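Local coordinates for periplasmic binding protein/LacI transcriptional regulator (Brachyspira murdochii, PDB 4KQC) that is probably a carbohydrate-binding periplasmic solute-binding protein of an ABC transporter, built on the two-lobed type I fold shared with LacI-type regulators, at residues A[54-57]-A[58-61]; A[272-275]-A[276-280]. All coordinates share one frame; numbering follows the deposited sequence. Where two conformers were deposited one is given.

Contact 1 (54-57 with 58-61) comes first along the chain, in helix 48-60. Contact 2 (272-275 with 276-280) follows much later, at the start of helix 273-288. Their centres are 22 Å apart and their nearest atoms about 13 Å apart. Both helices pack on the six-stranded parallel sheet that holds strands 6-10, 66-68 and 89-92. Contact 1 belongs to the first pass of the chain through that lobe. Contact 2 marks its return, since strand 267-270 just before it belongs to the other sheet. One lobe is thus built from distant parts of the sequence, as in type I periplasmic binding proteins.

Contact 1: A[54-57]-A[58-61]; sequences LLDS and EINK
Leu55 and Ile59 meet one helical turn apart, with Leu55 CG 4.0 Å from Ile59 CD1. They lie in helix 48-60, part of the alternating strand-helix sandwich of a periplasmic-binding-protein lobe. Leu55 CG stands opposite the backbone N (chi1 180°), and the two side chains cross at a slant. The backbone repeats the i to i+4 pattern. Glu58 N donates to Leu54 O at 3.0 Å, Ile59 N to Leu55 O at 2.9 Å, and Asn60 N to Asp56 O. Side chains of the second turn fold back over these carbonyls. Ile59 CG1 lies 3.2 Å from Leu55 O, and Glu58 CG lies 3.4 Å from Leu54 O.

Around this first shell, Leu55 and Ile59 reach strand 66-68 and helix 76-84, and Leu55 also touches Val10. Arg81 of that helix makes a salt bridge with Asp56 OD1 and donates to Asn60 OD1, tying two successive turns together. Gln78 NE2 donates a hydrogen bond to Asp56 OD2.

Glu58 is buried. Its chain bends at chi2 (-59°), which turns the carboxylate toward the C-terminal end of the helix, and OE1 forms a hydrogen bond with Tyr6 OH. Lys61 spans the turn with an extended chain to form a salt bridge to the same carboxylate. A leucine in place of Glu58 would probably leave the Lys61 ammonium without its mate and Tyr6 OH without its carboxylate partner. The Lys61 NZ meets Glu58 OE2 on the syn side, at 2.8 Å and 20° out of the carboxylate plane.

Contact 2: A[272-275]-A[276-280]; sequences DPYS and IGFQA
Asp272 O accepts from Ile276 N at 3.0 Å, the first i to i+4 bond at the start of helix 273-288. Asp272 is the N-cap. Its CG lies anti to its own backbone N (chi1 -175°), and OD1 turns to the helix end to accept a weak bond from Ser275 N, 3.4 Å long but fairly straight at 165°. The negative carboxylate probably also suits the positive end of the helix dipole. Ile276 folds back on this start, with its CG1 3.4 Å from Asp272 O.

Pro273 fills the first helical position, where the lack of an N-H costs no helix bond. Its O accepts from Gly277 N at 3.0 Å, and its CA lies beside Ile276 CD1.

Tyr274 O takes the N-H of Phe278, and the two side chains run side by side, pointing the same way. One ring carbon from each makes the touch, Tyr274 CE1 to Phe278 CD2 at 4.1 Å, with the rings meeting obliquely. Both residues use nearly the same first torsion, which sends the rings out from the helix in step.

Ser275 O accepts from Gln279 N at 2.8 Å. CG of the Gln279 side chain lies close against the same carbonyl oxygen. A water joins the two side chains, 2.9 Å from Ser275 OG and 3.0 Å from Gln279 NE2, which donates to it. Ser275 was deposited in two conformers, so this bridge may be only partly occupied.

Pro273, Tyr274 and Phe278 pack on helix 18-33, through Phe18 and Val22, Ala28, and Ala29 respectively. On strand 89-92, Phe92 receives Ile276 and Ala280, so the first turns of helix 273-288 lie between strand 89-92 and helix 18-33.

Contact 1: A[54-57]-A[58-61]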
ATOM      1  N   LEU A  54       9.632  21.045  -4.667  1.00  9.87           N
ATOM      2  CA  LEU A  54       9.260  20.674  -6.033  1.00 10.89           C
ATOM      3  C   LEU A  54       7.798  21.070  -6.317  1.00 11.26           C
ATOM      4  O   LEU A  54       7.513  21.573  -7.395  1.00 11.96           O
ATOM      5  CB  LEU A  54       9.486  19.175  -6.266  1.00 11.67           C
ATOM      6  CG  LEU A  54      10.977  18.720  -6.335  1.00 12.56           C
ATOM      7  CD1 LEU A  54      11.048  17.197  -6.292  1.00 13.17           C
ATOM      8  CD2 LEU A  54      11.598  19.278  -7.589  1.00 13.26           C
ATOM      9  N   LEU A  55       6.903  20.797  -5.365  1.00 10.49           N
ATOM     10  CA  LEU A  55       5.499  21.217  -5.515  1.00 11.13           C
ATOM     11  C   LEU A  55       5.404  22.765  -5.677  1.00 11.20           C
ATOM     12  O   LEU A  55       4.714  23.260  -6.589  1.00 10.88           O
ATOM     13  CB  LEU A  55       4.681  20.692  -4.346  1.00 10.25           C
ATOM     14  CG  LEU A  55       3.195  21.070  -4.380  1.00 10.55           C
ATOM     15  CD1 LEU A  55       2.507  20.626  -5.680  1.00 10.42           C
ATOM     16  CD2 LEU A  55       2.544  20.409  -3.199  1.00 10.62           C
ATOM     17  N   ASP A  56       6.115  23.526  -4.846  1.00 11.28           N
ATOM     18  CA  ASP A  56       6.147  24.953  -5.044  1.00 12.20           C
ATOM     19  C   ASP A  56       6.623  25.400  -6.396  1.00 11.81           C
ATOM     20  O   ASP A  56       6.029  26.312  -6.991  1.00 11.78           O
ATOM     21  CB  ASP A  56       7.052  25.585  -4.004  1.00 13.95           C
ATOM     22  CG  ASP A  56       6.321  25.751  -2.637  1.00 17.26           C
ATOM     23  OD1 ASP A  56       5.089  25.975  -2.641  1.00 22.78           O
ATOM     24  OD2 ASP A  56       6.982  25.734  -1.575  1.00 24.49           O
ATOM     25  N   SER A  57       7.737  24.816  -6.839  1.00 11.01           N
ATOM     26  CA  SER A  57       8.279  25.104  -8.151  0.50 11.57           C
ATOM     27  C   SER A  57       7.272  24.844  -9.280  1.00 10.89           C
ATOM     28  O   SER A  57       7.141  25.634 -10.205  1.00 11.45           O
ATOM     29  CB  SER A  57       9.612  24.335  -8.320  0.50 11.44           C
ATOM     30  OG  SER A  57      10.641  24.907  -7.467  0.50 12.85           O
ATOM     31  N   GLU A  58       6.504  23.759  -9.189  1.00 11.37           N
ATOM     32  CA  GLU A  58       5.521  23.437 -10.173  1.00 11.34           C
ATOM     33  C   GLU A  58       4.315  24.413 -10.098  1.00 10.43           C
ATOM     34  O   GLU A  58       3.780  24.797 -11.135  1.00 11.11           O
ATOM     35  CB  GLU A  58       5.058  21.970 -10.000  1.00 12.03           C
ATOM     36  CG  GLU A  58       6.112  20.946 -10.381  1.00 13.70           C
ATOM     37  CD  GLU A  58       6.561  21.072 -11.839  1.00 15.69           C
ATOM     38  OE1 GLU A  58       5.693  21.091 -12.705  1.00 17.09           O
ATOM     39  OE2 GLU A  58       7.776  21.274 -12.157  1.00 19.71           O
ATOM     40  N   ILE A  59       3.914  24.788  -8.898  1.00 10.14           N
ATOM     41  CA  ILE A  59       2.813  25.736  -8.743  1.00 10.44           C
ATOM     42  C   ILE A  59       3.198  27.047  -9.465  1.00 10.94           C
ATOM     43  O   ILE A  59       2.389  27.675 -10.156  1.00 10.98           O
ATOM     44  CB  ILE A  59       2.519  26.006  -7.259  1.00 10.34           C
ATOM     45  CG1 ILE A  59       1.948  24.780  -6.569  1.00 10.25           C
ATOM     46  CG2 ILE A  59       1.549  27.177  -7.149  1.00 10.80           C
ATOM     47  CD1 ILE A  59       1.932  24.844  -5.075  1.00 10.37           C
ATOM     48  N   ASN A  60       4.420  27.484  -9.260  1.00 11.81           N
ATOM     49  CA  ASN A  60       4.896  28.698  -9.853  1.00 13.41           C
ATOM     50  C   ASN A  60       4.855  28.761 -11.369  1.00 13.64           C
ATOM     51  O   ASN A  60       4.827  29.869 -11.960  1.00 14.99           O
ATOM     52  CB  ASN A  60       6.339  28.990  -9.381  1.00 13.54           C
ATOM     53  CG  ASN A  60       6.459  29.298  -7.913  1.00 16.37           C
ATOM     54  OD1 ASN A  60       5.490  29.544  -7.245  1.00 19.96           O
ATOM     55  ND2 ASN A  60       7.664  29.204  -7.402  1.00 20.51           N
ATOM     56  N   LYS A  61       4.863  27.596 -12.032  1.00 12.35           N
ATOM     57  CA  LYS A  61       4.712  27.469 -13.492  1.00 12.99           C
ATOM     58  C   LYS A  61       3.332  27.755 -14.065  1.00 12.23           C
ATOM     59  O   LYS A  61       3.158  27.753 -15.328  1.00 12.49           O
ATOM     60  CB  LYS A  61       5.151  26.084 -13.943  1.00 13.74           C
ATOM     61  CG  LYS A  61       6.617  25.795 -13.624  1.00 15.64           C
ATOM     62  CD  LYS A  61       7.003  24.406 -14.143  1.00 17.56           C
ATOM     63  CE  LYS A  61       8.458  24.091 -13.905  1.00 20.64           C
ATOM     64  NZ  LYS A  61       8.762  22.701 -14.331  1.00 22.98           N
TER

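Contact 2: A[272-275]-A[276-280]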
ATOM      1  N   ASP A 272      -2.187  -1.524  -8.906  1.00 11.67           N
ATOM      2  CA  ASP A 272      -2.055  -1.432 -10.397  1.00 12.38           C
ATOM      3  C   ASP A 272      -1.408  -0.067 -10.700  1.00 11.64           C
ATOM      4  O   ASP A 272      -2.117   0.919 -10.998  1.00 11.60           O
ATOM      5  CB  ASP A 272      -3.418  -1.547 -11.047  1.00 12.60           C
ATOM      6  CG  ASP A 272      -3.363  -1.585 -12.581  1.00 13.31           C
ATOM      7  OD1 ASP A 272      -2.327  -1.327 -13.244  1.00 14.27           O
ATOM      8  OD2 ASP A 272      -4.408  -1.938 -13.228  1.00 14.64           O
ATOM      9  N   PRO A 273      -0.076   0.014 -10.522  1.00 11.04           N
ATOM     10  CA  PRO A 273       0.607   1.316 -10.653  1.00 11.42           C
ATOM     11  C   PRO A 273       0.420   1.986 -12.008  1.00 11.55           C
ATOM     12  O   PRO A 273       0.200   3.214 -12.070  1.00 10.99           O
ATOM     13  CB  PRO A 273       2.070   0.973 -10.380  1.00 11.59           C
ATOM     14  CG  PRO A 273       2.188  -0.515 -10.575  1.00 11.84           C
ATOM     15  CD  PRO A 273       0.868  -1.051 -10.114  1.00 11.69           C
ATOM     16  N   TYR A 274       0.416   1.225 -13.104  1.00 11.99           N
ATOM     17  CA  TYR A 274       0.188   1.851 -14.378  1.00 11.70           C
ATOM     18  C   TYR A 274      -1.143   2.595 -14.453  1.00 11.41           C
ATOM     19  O   TYR A 274      -1.237   3.725 -14.938  1.00 12.01           O
ATOM     20  CB  TYR A 274       0.263   0.825 -15.481  1.00 12.89           C
ATOM     21  CG  TYR A 274       0.183   1.399 -16.851  1.00 13.17           C
ATOM     22  CD1 TYR A 274      -1.061   1.667 -17.438  1.00 13.96           C
ATOM     23  CD2 TYR A 274       1.334   1.564 -17.618  1.00 13.56           C
ATOM     24  CE1 TYR A 274      -1.124   2.143 -18.763  1.00 14.18           C
ATOM     25  CE2 TYR A 274       1.274   2.014 -18.932  1.00 14.43           C
ATOM     26  CZ  TYR A 274       0.032   2.304 -19.489  1.00 15.63           C
ATOM     27  OH  TYR A 274      -0.120   2.785 -20.807  1.00 18.51           O
ATOM     28  N   SER A 275      -2.193   1.944 -13.989  1.00 11.68           N
ATOM     29  CA  SER A 275      -3.506   2.553 -13.940  0.60 11.82           C
ATOM     30  C   SER A 275      -3.587   3.746 -13.030  1.00 11.65           C
ATOM     31  O   SER A 275      -4.275   4.708 -13.340  1.00 11.40           O
ATOM     32  CB  SER A 275      -4.552   1.531 -13.510  0.60 11.87           C
ATOM     33  OG  SER A 275      -5.854   2.061 -13.721  0.60 12.77           O
ATOM     34  N   ILE A 276      -2.884   3.683 -11.902  1.00 11.29           N
ATOM     35  CA  ILE A 276      -2.811   4.833 -10.997  1.00 10.75           C
ATOM     36  C   ILE A 276      -2.269   6.013 -11.758  1.00 10.60           C
ATOM     37  O   ILE A 276      -2.830   7.092 -11.728  1.00 10.80           O
ATOM     38  CB  ILE A 276      -1.999   4.502  -9.772  1.00 10.62           C
ATOM     39  CG1 ILE A 276      -2.765   3.499  -8.894  1.00 11.09           C
ATOM     40  CG2 ILE A 276      -1.653   5.727  -8.990  1.00 11.28           C
ATOM     41  CD1 ILE A 276      -1.943   2.840  -7.808  1.00 11.43           C
ATOM     42  N   GLY A 277      -1.192   5.839 -12.459  1.00 10.10           N
ATOM     43  CA  GLY A 277      -0.634   6.967 -13.203  1.00 10.15           C
ATOM     44  C   GLY A 277      -1.484   7.400 -14.375  1.00 10.61           C
ATOM     45  O   GLY A 277      -1.678   8.584 -14.612  1.00 11.48           O
ATOM     46  N   PHE A 278      -2.027   6.458 -15.111  1.00 10.81           N
ATOM     47  CA  PHE A 278      -2.830   6.788 -16.275  1.00 11.62           C
ATOM     48  C   PHE A 278      -4.082   7.579 -15.836  1.00 11.86           C
ATOM     49  O   PHE A 278      -4.448   8.616 -16.442  1.00 11.27           O
ATOM     50  CB  PHE A 278      -3.204   5.519 -17.026  1.00 12.43           C
ATOM     51  CG  PHE A 278      -3.808   5.776 -18.344  1.00 12.16           C
ATOM     52  CD1 PHE A 278      -5.144   6.101 -18.464  1.00 13.56           C
ATOM     53  CD2 PHE A 278      -3.047   5.656 -19.475  1.00 13.44           C
ATOM     54  CE1 PHE A 278      -5.719   6.331 -19.690  1.00 14.35           C
ATOM     55  CE2 PHE A 278      -3.611   5.919 -20.714  1.00 15.01           C
ATOM     56  CZ  PHE A 278      -4.946   6.275 -20.807  1.00 14.91           C
ATOM     57  N   GLN A 279      -4.722   7.079 -14.787  1.00 12.09           N
ATOM     58  CA  GLN A 279      -5.977   7.686 -14.290  1.00 13.14           C
ATOM     59  C   GLN A 279      -5.726   9.035 -13.636  1.00 11.72           C
ATOM     60  O   GLN A 279      -6.551   9.947 -13.779  1.00 13.05           O
ATOM     61  CB  GLN A 279      -6.745   6.760 -13.390  1.00 15.04           C
ATOM     62  CG  GLN A 279      -7.283   5.537 -14.161  1.00 17.56           C
ATOM     63  CD  GLN A 279      -8.251   5.900 -15.285  1.00 21.19           C
ATOM     64  OE1 GLN A 279      -8.997   6.863 -15.176  1.00 24.39           O
ATOM     65  NE2 GLN A 279      -8.218   5.141 -16.384  1.00 25.00           N
ATOM     66  N   ALA A 280      -4.596   9.200 -12.960  1.00 11.40           N
ATOM     67  CA  ALA A 280      -4.205  10.509 -12.395  1.00 11.56           C
ATOM     68  C   ALA A 280      -4.166  11.569 -13.464  1.00 11.63           C
ATOM     69  O   ALA A 280      -4.755  12.625 -13.290  1.00 11.85           O
ATOM     70  CB  ALA A 280      -2.850  10.413 -11.721  1.00 10.71           C
TER
HETATM   71  O   HOH W   1      -6.200   2.938 -16.445  1.00 25.31           O